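Long-range contacts in phosphate ABC transporter, periplasmic phosphate-binding protein (Borrelia burgdorferi, PDB 4N13), which binds inorganic phosphate with micromolar affinity and forms part of the PstSACB ABC transporter complex that imports it: residues I92-I97 against P181-Y186; A126-I131 against Q159-G164; A88-T93 against L200-V205. One frame throughout, in Å; residues are numbered along the deposited sequence.

In the fold
All three contacts involve strands of one mixed sheet; in interaction 2 strand 129-133 meets the loop 159-164. Strand 80-93 lies between 183-188 (interaction 1) and 201-205 (interaction 3); these two contacts share Ile-92 and Thr-93, their centres 9 Å apart. The sheet continues from 183-188 to 129-133, where Ile-131 N probably bonds to Ile-184 O at 2.8 Å, joining interactions 1 and 2, centres 12 Å apart. Interactions 2 and 3 stay about 6 Å apart at their nearest atoms. Ser-137 and Ser-139 probably bind phosphate, as in related proteins; their side chains lie about 8 Å from that of Phe-160 (Ser-137) and about 9 Å from Phe-91 and 10 Å from Gly-185 (Ser-139).

Interaction 1 (I92-I97 against P181-Y186); sequences ITSPEI and PHSIGY
Ile-92 and Gly-185 form an antiparallel hydrogen-bonded pair: Ile-92 N reaches Gly-185 O at 2.9 Å, and Gly-185 N returns to Ile-92 O at 3.0 Å. Ile-92 CG1 rests 3.7 Å from Gly-185 O, and helix 170-179 packs against Ile-92. In the next pair, non-hydrogen-bonded, the CA atoms of Thr-93 and Ile-184 approach to 4.3 Å; on the other face Thr-93 CG2 meets Ile-184 CG1 at 4.0 Å. Ser-94 N continues the main-chain pairing to Ser-183 O, and past this buried ladder side chains join in: Ser-94 OG, placed between its N and carbonyl carbon (chi1 52°), accepts Ser-183 N at 3.0 Å. The side toward solvent is less fixed, for Glu-96 is exposed and modelled in two conformers. In one of them its carboxylate stacks on the His-182 ring, planes 17° apart, OE1 over the ring centre; there Glu-96 OE1 takes His-182 N at 2.8 Å from above the carboxylate plane, and Glu-96 OE2 receives Ser-94 OG at 2.6 Å on its syn lone pair. Ser-94 to Ile-97 make a type I turn after strand 80-93, whose antiparallel pairing with 183-188 is part of the mixed sheet of a class II periplasmic binding protein.

Interaction 2 (A126-I131 against Q159-G164); sequences AKINFI and QFRQDG. With EDO (1,2-ethanediol), chain F.
Ile-128 O receives Arg-161 NH1 at 2.8 Å, with an N-H...O angle of 151° and the donor standing above the carbonyl plane. Two other nitrogens of the same guanidinium hold Asp-163 side-on: Arg-161 NE lies 2.8 Å from Asp-163 OD1, a salt bridge, and Arg-161 NH2 lies 3.2 Å from Asp-163 OD2. With three nitrogens engaged, the guanidinium has its rotation fixed at the end of an extended chain. Over the centre of one of its faces sits a water that accepts Phe-130 N at 2.9 Å and donates a longer bond to Asp-163 O. Lys-127 crosses obliquely and brings its CE to 3.4 Å from Arg-161 NH2. Its ammonium, close to a like charge, is bonded to Gln-116 OE1, and the carboxylate of Asp-163 probably offsets part of the repulsion.

Strand 129-133, helix 138-151 and the parallel strand 165-167 form a beta-alpha-beta crossover. Residues 159-164 belong to the loop that leads from this helix into the second strand, where Phe-130 and Ile-165 are backbone-bonded. The loop ends in a type I turn from Arg-161 to Gly-164.

The Phe-130 side chain, with CG anti to the backbone N (chi1 168°), runs past that of Arg-161 in the opposite direction, ring and guanidinium planes 29° apart. Phe-130 CD2 comes to 4.0 Å from Gly-164 CA. At the rim, Phe-130 CZ meets Phe-160 CD1 at 3.8 Å, the latter near the plane of the Phe-130 ring, and the two side chains cross at about a right angle. Phe-160 also packs on helix 138-151, where its ring meets that of Tyr-140. A 1,2-ethanediol, probably from the crystallisation liquor, donates from its O2 hydroxyl to Arg-161 O at 2.7 Å and also bonds Asn-132 ND2.

Interaction 3 (A88-T93 against L200-V205); sequences ALIFIT and LNILSV
Three direct backbone hydrogen bonds join Phe-91 and Thr-93 to Asn-201 and Leu-203. Thr-93 and Asn-201 are an antiparallel hydrogen-bonded pair: Thr-93 N gives to Asn-201 O at 2.9 Å, and Asn-201 N returns to Thr-93 O at 3.2 Å. Ile-92 and Ile-202 make the adjoining non-hydrogen-bonded pair, beyond which Leu-203 N reaches Phe-91 O at 2.9 Å in a nearly straight bond (169°). A fourth link is made by water: one molecule accepts Phe-91 N and donates to Leu-203 O, 2.8 Å from each.

Apolar contacts lie on both faces. On the Ile-92 side, Ile-92 CD1 meets Leu-200 CD1 at 3.8 Å and Ile-92 CG2 meets Ile-202 CG1 at 3.9 Å; helix 192-197 packs against Ile-90, Ile-92 and Ile-202. On the other side Leu-203, its CG anti to the carbonyl carbon (chi1 -67°), crosses Thr-93 at about a right angle, Leu-203 CD1 3.8 Å from Thr-93 CG2. Thr-93 and Asn-201 lie side by side there, pointing the same way.

Pairing of strands 80-93 and 201-205 therefore rests on main-chain bonds and one water linking Phe-91 N to Leu-203 O, between an aliphatic Ile-92 face and a mixed Thr-93 face.

Interaction 1 (I92-I97 against P181-Y186)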
ATOM      1  N   ILE A  92      13.142  -7.169  -0.379  1.00  5.94           N
ATOM      2  CA  ILE A  92      13.904  -8.275  -0.926  1.00  6.38           C
ATOM      3  C   ILE A  92      15.387  -7.959  -0.865  1.00  6.48           C
ATOM      4  O   ILE A  92      15.802  -6.790  -0.959  1.00  7.29           O
ATOM      5  CB  ILE A  92      13.500  -8.622  -2.373  1.00  7.33           C
ATOM      6  CG1 ILE A  92      13.550  -7.410  -3.293  1.00  8.66           C
ATOM      7  CG2 ILE A  92      12.089  -9.226  -2.375  1.00  8.42           C
ATOM      8  CD1 ILE A  92      13.467  -7.769  -4.754  1.00  9.14           C
ATOM      9  N   THR A  93      16.191  -9.007  -0.682  1.00  6.78           N
ATOM     10  CA  THR A  93      17.629  -8.841  -0.637  1.00  7.34           C
ATOM     11  C   THR A  93      18.305  -9.845  -1.528  1.00  7.76           C
ATOM     12  O   THR A  93      17.749 -10.889  -1.896  1.00  7.55           O
ATOM     13  CB  THR A  93      18.212  -8.983   0.794  1.00  9.95           C
ATOM     14  OG1 THR A  93      18.180 -10.344   1.206  1.00 12.01           O
ATOM     15  CG2 THR A  93      17.471  -8.127   1.794  1.00 10.48           C
ATOM     16  N   SER A  94      19.558  -9.555  -1.841  1.00  7.18           N
ATOM     17  CA  SER A  94      20.378 -10.567  -2.483  1.00  9.14           C
ATOM     18  C   SER A  94      20.605 -11.756  -1.534  1.00 10.48           C
ATOM     19  O   SER A  94      20.511 -11.615  -0.327  1.00 11.90           O
ATOM     20  CB  SER A  94      21.665  -9.952  -2.985  1.00 12.45           C
ATOM     21  OG  SER A  94      22.296  -9.244  -1.969  1.00 12.51           O
ATOM     22  N   PRO A  95      20.843 -12.944  -2.094  1.00 12.77           N
ATOM     23  CA  PRO A  95      20.751 -14.129  -1.237  1.00 16.51           C
ATOM     24  C   PRO A  95      21.969 -14.430  -0.365  1.00 18.22           C
ATOM     25  O   PRO A  95      21.921 -15.366   0.413  1.00 21.93           O
ATOM     26  CB  PRO A  95      20.510 -15.270  -2.238  1.00 18.30           C
ATOM     27  CG  PRO A  95      21.075 -14.774  -3.527  1.00 16.30           C
ATOM     28  CD  PRO A  95      20.870 -13.285  -3.527  1.00 14.73           C
ATOM     29  N   GLU A  96      23.040 -13.662  -0.525  0.50 18.05           N
ATOM     30  CA  GLU A  96      24.258 -13.918   0.229  0.50 19.71           C
ATOM     31  C   GLU A  96      24.259 -13.190   1.568  0.50 22.00           C
ATOM     32  O   GLU A  96      25.049 -13.527   2.450  0.50 23.95           O
ATOM     33  CB  GLU A  96      25.508 -13.593  -0.601  0.50 20.02           C
ATOM     34  CG  GLU A  96      26.014 -12.160  -0.518  0.50 19.66           C
ATOM     35  CD  GLU A  96      25.165 -11.167  -1.297  0.50 19.29           C
ATOM     36  OE1 GLU A  96      25.732 -10.424  -2.131  0.50 18.59           O
ATOM     37  OE2 GLU A  96      23.942 -11.099  -1.056  0.50 20.62           O
ATOM     38  N   ILE A  97      23.355 -12.226   1.747  0.50 22.54           N
ATOM     39  CA  ILE A  97      23.162 -11.655   3.076  0.50 22.38           C
ATOM     40  C   ILE A  97      22.287 -12.642   3.845  0.50 24.32           C
ATOM     41  O   ILE A  97      21.194 -13.005   3.401  0.50 26.04           O
ATOM     42  CB  ILE A  97      22.544 -10.211   3.088  0.50 22.16           C
ATOM     43  CG1 ILE A  97      21.053 -10.237   3.444  0.50 19.46           C
ATOM     44  CG2 ILE A  97      22.809  -9.474   1.779  0.50 21.86           C
ATOM     45  CD1 ILE A  97      20.446  -8.854   3.609  0.50 19.40           C
ATOM     46  N   PRO A 181      25.484  -6.996  -5.492  1.00  7.59           N
ATOM     47  CA  PRO A 181      25.780  -7.711  -4.250  1.00  9.02           C
ATOM     48  C   PRO A 181      25.303  -6.937  -3.018  1.00  7.91           C
ATOM     49  O   PRO A 181      25.219  -5.711  -3.015  1.00  8.72           O
ATOM     50  CB  PRO A 181      27.307  -7.857  -4.265  1.00 12.73           C
ATOM     51  CG  PRO A 181      27.789  -6.855  -5.227  1.00 10.68           C
ATOM     52  CD  PRO A 181      26.691  -6.536  -6.189  1.00  9.10           C
ATOM     53  N   HIS A 182      24.995  -7.677  -1.961  1.00  8.03           N
ATOM     54  CA  HIS A 182      24.637  -7.120  -0.662  1.00  8.68           C
ATOM     55  C   HIS A 182      23.579  -6.041  -0.750  1.00  8.30           C
ATOM     56  O   HIS A 182      23.669  -5.018  -0.075  1.00  8.64           O
ATOM     57  CB  HIS A 182      25.894  -6.610   0.027  1.00 12.96           C
ATOM     58  CG  HIS A 182      26.939  -7.669   0.188  1.00 16.86           C
ATOM     59  ND1 HIS A 182      28.159  -7.623  -0.450  1.00 19.51           N
ATOM     60  CD2 HIS A 182      26.935  -8.816   0.910  1.00 21.60           C
ATOM     61  CE1 HIS A 182      28.865  -8.691  -0.126  1.00 19.84           C
ATOM     62  NE2 HIS A 182      28.147  -9.432   0.700  1.00 22.22           N
ATOM     63  N   SER A 183      22.545  -6.298  -1.549  1.00  6.67           N
ATOM     64  CA  SER A 183      21.562  -5.300  -1.901  1.00  6.02           C
ATOM     65  C   SER A 183      20.214  -5.561  -1.253  1.00  5.41           C
ATOM     66  O   SER A 183      19.902  -6.668  -0.821  1.00  6.56           O
ATOM     67  CB  SER A 183      21.427  -5.213  -3.420  1.00  6.61           C
ATOM     68  OG  SER A 183      20.930  -6.404  -3.935  1.00  7.95           O
ATOM     69  N   ILE A 184      19.429  -4.494  -1.182  1.00  5.78           N
ATOM     70  CA  ILE A 184      18.083  -4.515  -0.631  1.00  5.09           C
ATOM     71  C   ILE A 184      17.228  -3.536  -1.440  1.00  5.84           C
ATOM     72  O   ILE A 184      17.660  -2.415  -1.737  1.00  6.36           O
ATOM     73  CB  ILE A 184      18.054  -4.176   0.894  1.00  6.67           C
ATOM     74  CG1 ILE A 184      16.616  -4.206   1.425  1.00  6.89           C
ATOM     75  CG2 ILE A 184      18.738  -2.835   1.205  1.00  7.19           C
ATOM     76  CD1 ILE A 184      16.544  -4.118   2.934  1.00  7.85           C
ATOM     77  N   GLY A 185      16.009  -3.955  -1.760  1.00  5.55           N
ATOM     78  CA  GLY A 185      15.029  -3.124  -2.435  1.00  5.81           C
ATOM     79  C   GLY A 185      13.628  -3.446  -1.959  1.00  5.17           C
ATOM     80  O   GLY A 185      13.442  -4.352  -1.139  1.00  6.26           O
ATOM     81  N   TYR A 186      12.641  -2.734  -2.491  1.00  5.91           N
ATOM     82  CA  TYR A 186      11.250  -2.989  -2.140  1.00  6.22           C
ATOM     83  C   TYR A 186      10.374  -3.089  -3.360  1.00  6.64           C
ATOM     84  O   TYR A 186      10.581  -2.401  -4.353  1.00  6.48           O
ATOM     85  CB  TYR A 186      10.684  -1.934  -1.193  1.00  6.70           C
ATOM     86  CG  TYR A 186      10.825  -0.486  -1.618  1.00  6.72           C
ATOM     87  CD1 TYR A 186       9.873   0.114  -2.438  1.00  7.52           C
ATOM     88  CD2 TYR A 186      11.889   0.283  -1.193  1.00  6.50           C
ATOM     89  CE1 TYR A 186       9.989   1.424  -2.815  1.00  7.65           C
ATOM     90  CE2 TYR A 186      12.006   1.610  -1.578  1.00  6.88           C
ATOM     91  CZ  TYR A 186      11.044   2.175  -2.395  1.00  7.78           C
ATOM     92  OH  TYR A 186      11.092   3.498  -2.773  1.00  8.48           O
TER

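Interaction 2 (A126-I131 against Q159-G164)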
ATOM      1  N   ALA A 126      29.805  -5.805   5.102  1.00 15.00           N
ATOM      2  CA  ALA A 126      29.511  -5.547   3.701  1.00 14.68           C
ATOM      3  C   ALA A 126      28.686  -4.285   3.602  1.00 13.75           C
ATOM      4  O   ALA A 126      27.681  -4.145   4.281  1.00 12.75           O
ATOM      5  CB  ALA A 126      28.758  -6.710   3.092  1.00 15.96           C
ATOM      6  N   LYS A 127      29.127  -3.360   2.761  1.00 13.09           N
ATOM      7  CA  LYS A 127      28.388  -2.138   2.512  1.00 13.38           C
ATOM      8  C   LYS A 127      27.023  -2.515   1.932  1.00 11.36           C
ATOM      9  O   LYS A 127      26.898  -3.458   1.149  1.00 12.16           O
ATOM     10  CB  LYS A 127      29.168  -1.262   1.537  1.00 17.16           C
ATOM     11  CG  LYS A 127      28.516   0.049   1.172  1.00 22.05           C
ATOM     12  CD  LYS A 127      28.794   1.111   2.227  1.00 26.99           C
ATOM     13  CE  LYS A 127      28.212   2.458   1.837  1.00 27.57           C
ATOM     14  NZ  LYS A 127      28.491   3.481   2.857  1.00 27.09           N
ATOM     15  N   ILE A 128      25.985  -1.799   2.349  1.00  8.57           N
ATOM     16  CA  ILE A 128      24.634  -2.029   1.842  1.00  7.70           C
ATOM     17  C   ILE A 128      24.455  -1.274   0.528  1.00  7.49           C
ATOM     18  O   ILE A 128      24.642  -0.055   0.474  1.00  8.70           O
ATOM     19  CB  ILE A 128      23.579  -1.526   2.843  1.00  8.19           C
ATOM     20  CG1 ILE A 128      23.728  -2.257   4.176  1.00  9.26           C
ATOM     21  CG2 ILE A 128      22.174  -1.692   2.268  1.00  9.27           C
ATOM     22  CD1 ILE A 128      22.743  -1.827   5.249  1.00  9.91           C
ATOM     23  N   ASN A 129      24.048  -1.994  -0.509  1.00  6.69           N
ATOM     24  CA  ASN A 129      23.622  -1.384  -1.754  1.00  6.74           C
ATOM     25  C   ASN A 129      22.103  -1.266  -1.746  1.00  6.42           C
ATOM     26  O   ASN A 129      21.377  -2.240  -1.955  1.00  8.60           O
ATOM     27  CB  ASN A 129      24.108  -2.210  -2.938  1.00  7.13           C
ATOM     28  CG  ASN A 129      25.559  -2.013  -3.200  1.00  8.00           C
ATOM     29  OD1 ASN A 129      26.029  -0.876  -3.270  1.00  9.78           O
ATOM     30  ND2 ASN A 129      26.298  -3.107  -3.341  1.00  7.94           N
ATOM     31  N   PHE A 130      21.631  -0.069  -1.453  1.00  7.54           N
ATOM     32  CA  PHE A 130      20.209   0.221  -1.389  1.00  7.00           C
ATOM     33  C   PHE A 130      19.685   0.543  -2.777  1.00  7.42           C
ATOM     34  O   PHE A 130      20.173   1.473  -3.433  1.00  8.67           O
ATOM     35  CB  PHE A 130      19.988   1.404  -0.446  1.00  8.59           C
ATOM     36  CG  PHE A 130      18.610   1.982  -0.498  1.00  9.28           C
ATOM     37  CD1 PHE A 130      17.491   1.158  -0.476  1.00  8.38           C
ATOM     38  CD2 PHE A 130      18.431   3.362  -0.523  1.00  9.29           C
ATOM     39  CE1 PHE A 130      16.212   1.710  -0.515  1.00  9.56           C
ATOM     40  CE2 PHE A 130      17.151   3.913  -0.536  1.00  9.70           C
ATOM     41  CZ  PHE A 130      16.047   3.088  -0.532  1.00  9.97           C
ATOM     42  N   ILE A 131      18.674  -0.211  -3.211  1.00  6.30           N
ATOM     43  CA  ILE A 131      18.015  -0.020  -4.501  1.00  6.61           C
ATOM     44  C   ILE A 131      16.694   0.674  -4.202  1.00  6.53           C
ATOM     45  O   ILE A 131      15.851   0.136  -3.486  1.00  7.66           O
ATOM     46  CB  ILE A 131      17.764  -1.361  -5.178  1.00  6.77           C
ATOM     47  CG1 ILE A 131      19.109  -2.073  -5.431  1.00  8.67           C
ATOM     48  CG2 ILE A 131      16.995  -1.171  -6.469  1.00  7.56           C
ATOM     49  CD1 ILE A 131      18.966  -3.574  -5.689  1.00  8.34           C
ATOM     50  N   GLN A 159      14.274  11.473   4.928  1.00 15.82           N
ATOM     51  CA  GLN A 159      14.594  11.490   3.521  1.00 14.92           C
ATOM     52  C   GLN A 159      15.376  10.233   3.185  1.00 12.26           C
ATOM     53  O   GLN A 159      16.126   9.716   4.010  1.00 12.12           O
ATOM     54  CB  GLN A 159      15.415  12.731   3.185  1.00 18.28           C
ATOM     55  CG  GLN A 159      14.681  14.034   3.457  1.00 22.56           C
ATOM     56  CD  GLN A 159      13.300  14.095   2.807  1.00 26.49           C
ATOM     57  OE1 GLN A 159      13.126  13.717   1.642  1.00 28.69           O
ATOM     58  NE2 GLN A 159      12.307  14.572   3.562  1.00 26.53           N
ATOM     59  N   PHE A 160      15.192   9.729   1.973  1.00 11.90           N
ATOM     60  CA  PHE A 160      15.918   8.550   1.542  1.00 11.45           C
ATOM     61  C   PHE A 160      17.417   8.850   1.406  1.00 11.48           C
ATOM     62  O   PHE A 160      17.823   9.949   1.009  1.00 13.07           O
ATOM     63  CB  PHE A 160      15.399   8.071   0.184  1.00 10.64           C
ATOM     64  CG  PHE A 160      14.093   7.311   0.229  1.00  9.35           C
ATOM     65  CD1 PHE A 160      14.030   6.024   0.699  1.00  9.14           C
ATOM     66  CD2 PHE A 160      12.939   7.894  -0.258  1.00 10.33           C
ATOM     67  CE1 PHE A 160      12.834   5.328   0.685  1.00  9.89           C
ATOM     68  CE2 PHE A 160      11.758   7.199  -0.274  1.00  9.14           C
ATOM     69  CZ  PHE A 160      11.712   5.907   0.192  1.00 10.21           C
ATOM     70  N   ARG A 161      18.224   7.843   1.737  1.00 11.75           N
ATOM     71  CA  ARG A 161      19.652   7.813   1.429  1.00 12.49           C
ATOM     72  C   ARG A 161      19.818   8.289   0.000  1.00 14.73           C
ATOM     73  O   ARG A 161      19.175   7.780  -0.904  1.00 15.23           O
ATOM     74  CB  ARG A 161      20.173   6.379   1.608  1.00 13.41           C
ATOM     75  CG  ARG A 161      21.626   6.200   1.320  1.00 13.56           C
ATOM     76  CD  ARG A 161      22.061   4.779   1.588  1.00 13.27           C
ATOM     77  NE  ARG A 161      23.388   4.576   1.014  1.00 15.91           N
ATOM     78  CZ  ARG A 161      24.035   3.413   0.970  1.00 15.39           C
ATOM     79  NH1 ARG A 161      23.485   2.325   1.490  1.00 13.40           N
ATOM     80  NH2 ARG A 161      25.227   3.340   0.378  1.00 18.78           N
ATOM     81  N   GLN A 162      20.666   9.289  -0.202  1.00 16.88           N
ATOM     82  CA  GLN A 162      20.706   9.991  -1.481  1.00 18.69           C
ATOM     83  C   GLN A 162      21.462   9.245  -2.574  1.00 19.10           C
ATOM     84  O   GLN A 162      21.223   9.486  -3.754  1.00 20.51           O
ATOM     85  CB  GLN A 162      21.256  11.410  -1.295  1.00 22.38           C
ATOM     86  CG  GLN A 162      20.291  12.334  -0.559  1.00 27.25           C
ATOM     87  CD  GLN A 162      18.950  12.487  -1.280  1.00 30.37           C
ATOM     88  OE1 GLN A 162      18.866  13.107  -2.349  1.00 32.38           O
ATOM     89  NE2 GLN A 162      17.895  11.930  -0.691  1.00 30.92           N
ATOM     90  N   ASP A 163      22.349   8.324  -2.192  1.00 17.94           N
ATOM     91  CA  ASP A 163      23.077   7.538  -3.173  1.00 19.50           C
ATOM     92  C   ASP A 163      22.464   6.154  -3.399  1.00 18.88           C
ATOM     93  O   ASP A 163      23.177   5.207  -3.725  1.00 22.48           O
ATOM     94  CB  ASP A 163      24.560   7.412  -2.797  1.00 21.86           C
ATOM     95  CG  ASP A 163      24.780   6.666  -1.501  1.00 23.54           C
ATOM     96  OD1 ASP A 163      23.948   6.813  -0.587  1.00 25.13           O
ATOM     97  OD2 ASP A 163      25.792   5.933  -1.392  1.00 25.53           O
ATOM     98  N   GLY A 164      21.151   6.033  -3.271  1.00 17.36           N
ATOM     99  CA  GLY A 164      20.484   4.808  -3.675  1.00 15.40           C
ATOM    100  C   GLY A 164      20.563   4.581  -5.179  1.00 14.41           C
ATOM    101  O   GLY A 164      20.723   5.527  -5.952  1.00 17.38           O
TER
HETATM  102  C1  EDO F 305      17.031   9.119  -3.717  1.00 22.01           C
HETATM  103  O1  EDO F 305      15.649   8.841  -3.450  1.00 21.58           O
HETATM  104  C2  EDO F 305      17.816   7.851  -4.051  1.00 20.34           C
HETATM  105  O2  EDO F 305      17.730   6.892  -2.993  1.00 16.76           O
HETATM  106  O   HOH W   1      23.121   2.381  -2.041  1.00 19.27           O

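Interaction 3 (A88-T93 against L200-V205)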
ATOM      1  N   ALA A  88       0.231  -3.729  -0.178  1.00  8.73           N
ATOM      2  CA  ALA A  88       1.385  -4.098   0.636  1.00  8.32           C
ATOM      3  C   ALA A  88       2.683  -4.094  -0.144  1.00  7.15           C
ATOM      4  O   ALA A  88       2.704  -4.407  -1.336  1.00  8.27           O
ATOM      5  CB  ALA A  88       1.167  -5.478   1.263  1.00 10.13           C
ATOM      6  N   LEU A  89       3.766  -3.774   0.547  1.00  6.63           N
ATOM      7  CA  LEU A  89       5.111  -3.833  -0.038  1.00  7.63           C
ATOM      8  C   LEU A  89       5.979  -4.737   0.804  1.00  7.07           C
ATOM      9  O   LEU A  89       5.783  -4.854   2.025  1.00  8.16           O
ATOM     10  CB  LEU A  89       5.748  -2.450  -0.134  1.00  9.47           C
ATOM     11  CG  LEU A  89       4.963  -1.514  -1.048  1.00 12.26           C
ATOM     12  CD1 LEU A  89       3.962  -0.674  -0.237  1.00 15.46           C
ATOM     13  CD2 LEU A  89       5.914  -0.689  -1.867  1.00 16.99           C
ATOM     14  N   ILE A  90       6.955  -5.346   0.142  1.00  5.59           N
ATOM     15  CA  ILE A  90       7.858  -6.286   0.774  1.00  4.88           C
ATOM     16  C   ILE A  90       9.289  -5.919   0.401  1.00  4.72           C
ATOM     17  O   ILE A  90       9.539  -5.254  -0.609  1.00  5.95           O
ATOM     18  CB  ILE A  90       7.529  -7.734   0.342  1.00  6.44           C
ATOM     19  CG1 ILE A  90       7.848  -7.966  -1.133  1.00  6.55           C
ATOM     20  CG2 ILE A  90       6.061  -8.009   0.623  1.00  8.76           C
ATOM     21  CD1 ILE A  90       7.515  -9.372  -1.643  1.00  9.09           C
ATOM     22  N   PHE A  91      10.205  -6.309   1.264  1.00  5.27           N
ATOM     23  CA  PHE A  91      11.620  -6.029   1.091  1.00  5.65           C
ATOM     24  C   PHE A  91      12.364  -7.292   0.680  1.00  5.09           C
ATOM     25  O   PHE A  91      12.217  -8.353   1.305  1.00  6.84           O
ATOM     26  CB  PHE A  91      12.183  -5.422   2.369  1.00  6.19           C
ATOM     27  CG  PHE A  91      11.794  -3.979   2.516  1.00  7.71           C
ATOM     28  CD1 PHE A  91      12.647  -2.986   2.068  1.00  8.43           C
ATOM     29  CD2 PHE A  91      10.550  -3.611   2.984  1.00 10.38           C
ATOM     30  CE1 PHE A  91      12.293  -1.640   2.141  1.00 10.81           C
ATOM     31  CE2 PHE A  91      10.189  -2.251   3.049  1.00 11.81           C
ATOM     32  CZ  PHE A  91      11.079  -1.295   2.637  1.00 10.68           C
ATOM     33  N   ILE A  92      13.142  -7.169  -0.379  1.00  5.94           N
ATOM     34  CA  ILE A  92      13.904  -8.275  -0.926  1.00  6.38           C
ATOM     35  C   ILE A  92      15.387  -7.959  -0.865  1.00  6.48           C
ATOM     36  O   ILE A  92      15.802  -6.790  -0.959  1.00  7.29           O
ATOM     37  CB  ILE A  92      13.500  -8.622  -2.373  1.00  7.33           C
ATOM     38  CG1 ILE A  92      13.550  -7.410  -3.293  1.00  8.66           C
ATOM     39  CG2 ILE A  92      12.089  -9.226  -2.375  1.00  8.42           C
ATOM     40  CD1 ILE A  92      13.467  -7.769  -4.754  1.00  9.14           C
ATOM     41  N   THR A  93      16.191  -9.007  -0.682  1.00  6.78           N
ATOM     42  CA  THR A  93      17.629  -8.841  -0.637  1.00  7.34           C
ATOM     43  C   THR A  93      18.305  -9.845  -1.528  1.00  7.76           C
ATOM     44  O   THR A  93      17.749 -10.889  -1.896  1.00  7.55           O
ATOM     45  CB  THR A  93      18.212  -8.983   0.794  1.00  9.95           C
ATOM     46  OG1 THR A  93      18.180 -10.344   1.206  1.00 12.01           O
ATOM     47  CG2 THR A  93      17.471  -8.127   1.794  1.00 10.48           C
ATOM     48  N   LEU A 200      15.738 -14.686  -4.898  1.00  9.53           N
ATOM     49  CA  LEU A 200      15.993 -13.643  -3.916  1.00  9.02           C
ATOM     50  C   LEU A 200      15.365 -14.014  -2.592  1.00  9.90           C
ATOM     51  O   LEU A 200      14.730 -15.049  -2.490  1.00 13.12           O
ATOM     52  CB  LEU A 200      15.490 -12.291  -4.420  1.00  8.78           C
ATOM     53  CG  LEU A 200      16.054 -11.939  -5.798  1.00 10.84           C
ATOM     54  CD1 LEU A 200      15.465 -10.597  -6.257  1.00 12.71           C
ATOM     55  CD2 LEU A 200      17.587 -11.914  -5.825  1.00 13.46           C
ATOM     56  N   ASN A 201      15.624 -13.223  -1.557  1.00  9.44           N
ATOM     57  CA  ASN A 201      15.061 -13.465  -0.234  1.00  9.69           C
ATOM     58  C   ASN A 201      14.132 -12.347   0.193  1.00  7.87           C
ATOM     59  O   ASN A 201      14.516 -11.201   0.139  1.00 10.27           O
ATOM     60  CB  ASN A 201      16.168 -13.602   0.813  1.00 12.34           C
ATOM     61  CG  ASN A 201      15.664 -14.300   2.088  1.00 14.74           C
ATOM     62  OD1 ASN A 201      15.262 -15.460   2.050  1.00 18.19           O
ATOM     63  ND2 ASN A 201      15.594 -13.565   3.178  1.00 19.16           N
ATOM     64  N   ILE A 202      12.933 -12.700   0.651  1.00  6.73           N
ATOM     65  CA  ILE A 202      11.989 -11.740   1.204  1.00  6.41           C
ATOM     66  C   ILE A 202      12.184 -11.678   2.712  1.00  6.49           C
ATOM     67  O   ILE A 202      12.126 -12.699   3.397  1.00  7.77           O
ATOM     68  CB  ILE A 202      10.541 -12.170   0.918  1.00  7.13           C
ATOM     69  CG1 ILE A 202      10.295 -12.242  -0.594  1.00  8.24           C
ATOM     70  CG2 ILE A 202       9.563 -11.197   1.580  1.00  8.31           C
ATOM     71  CD1 ILE A 202       9.060 -13.000  -0.994  1.00 10.42           C
ATOM     72  N   LEU A 203      12.396 -10.481   3.242  1.00  6.13           N
ATOM     73  CA  LEU A 203      12.597 -10.298   4.666  1.00  6.06           C
ATOM     74  C   LEU A 203      11.293 -10.367   5.442  1.00  5.97           C
ATOM     75  O   LEU A 203      10.257  -9.863   5.001  1.00  7.22           O
ATOM     76  CB  LEU A 203      13.230  -8.934   4.947  1.00  6.69           C
ATOM     77  CG  LEU A 203      14.651  -8.733   4.460  1.00  8.09           C
ATOM     78  CD1 LEU A 203      15.098  -7.307   4.697  1.00  9.91           C
ATOM     79  CD2 LEU A 203      15.624  -9.730   5.082  1.00 12.18           C
ATOM     80  N   SER A 204      11.351 -10.933   6.636  1.00  6.18           N
ATOM     81  CA  SER A 204      10.311 -10.644   7.622  1.00  6.59           C
ATOM     82  C   SER A 204      10.588  -9.286   8.249  1.00  6.34           C
ATOM     83  O   SER A 204      11.750  -8.837   8.330  1.00  6.64           O
ATOM     84  CB  SER A 204      10.221 -11.746   8.691  1.00  7.66           C
ATOM     85  OG  SER A 204      11.419 -11.902   9.428  1.00  8.23           O
ATOM     86  N   VAL A 205       9.515  -8.615   8.652  1.00  5.84           N
ATOM     87  CA  VAL A 205       9.593  -7.298   9.277  1.00  5.76           C
ATOM     88  C   VAL A 205       8.940  -7.418  10.648  1.00  6.17           C
ATOM     89  O   VAL A 205       7.800  -7.878  10.771  1.00  6.72           O
ATOM     90  CB  VAL A 205       8.879  -6.231   8.417  1.00  7.98           C
ATOM     91  CG1 VAL A 205       8.920  -4.866   9.096  1.00  9.23           C
ATOM     92  CG2 VAL A 205       9.526  -6.143   7.052  1.00  8.99           C
TER
HETATM   93  O   HOH W   2       9.214  -7.694   3.530  1.00  7.60           O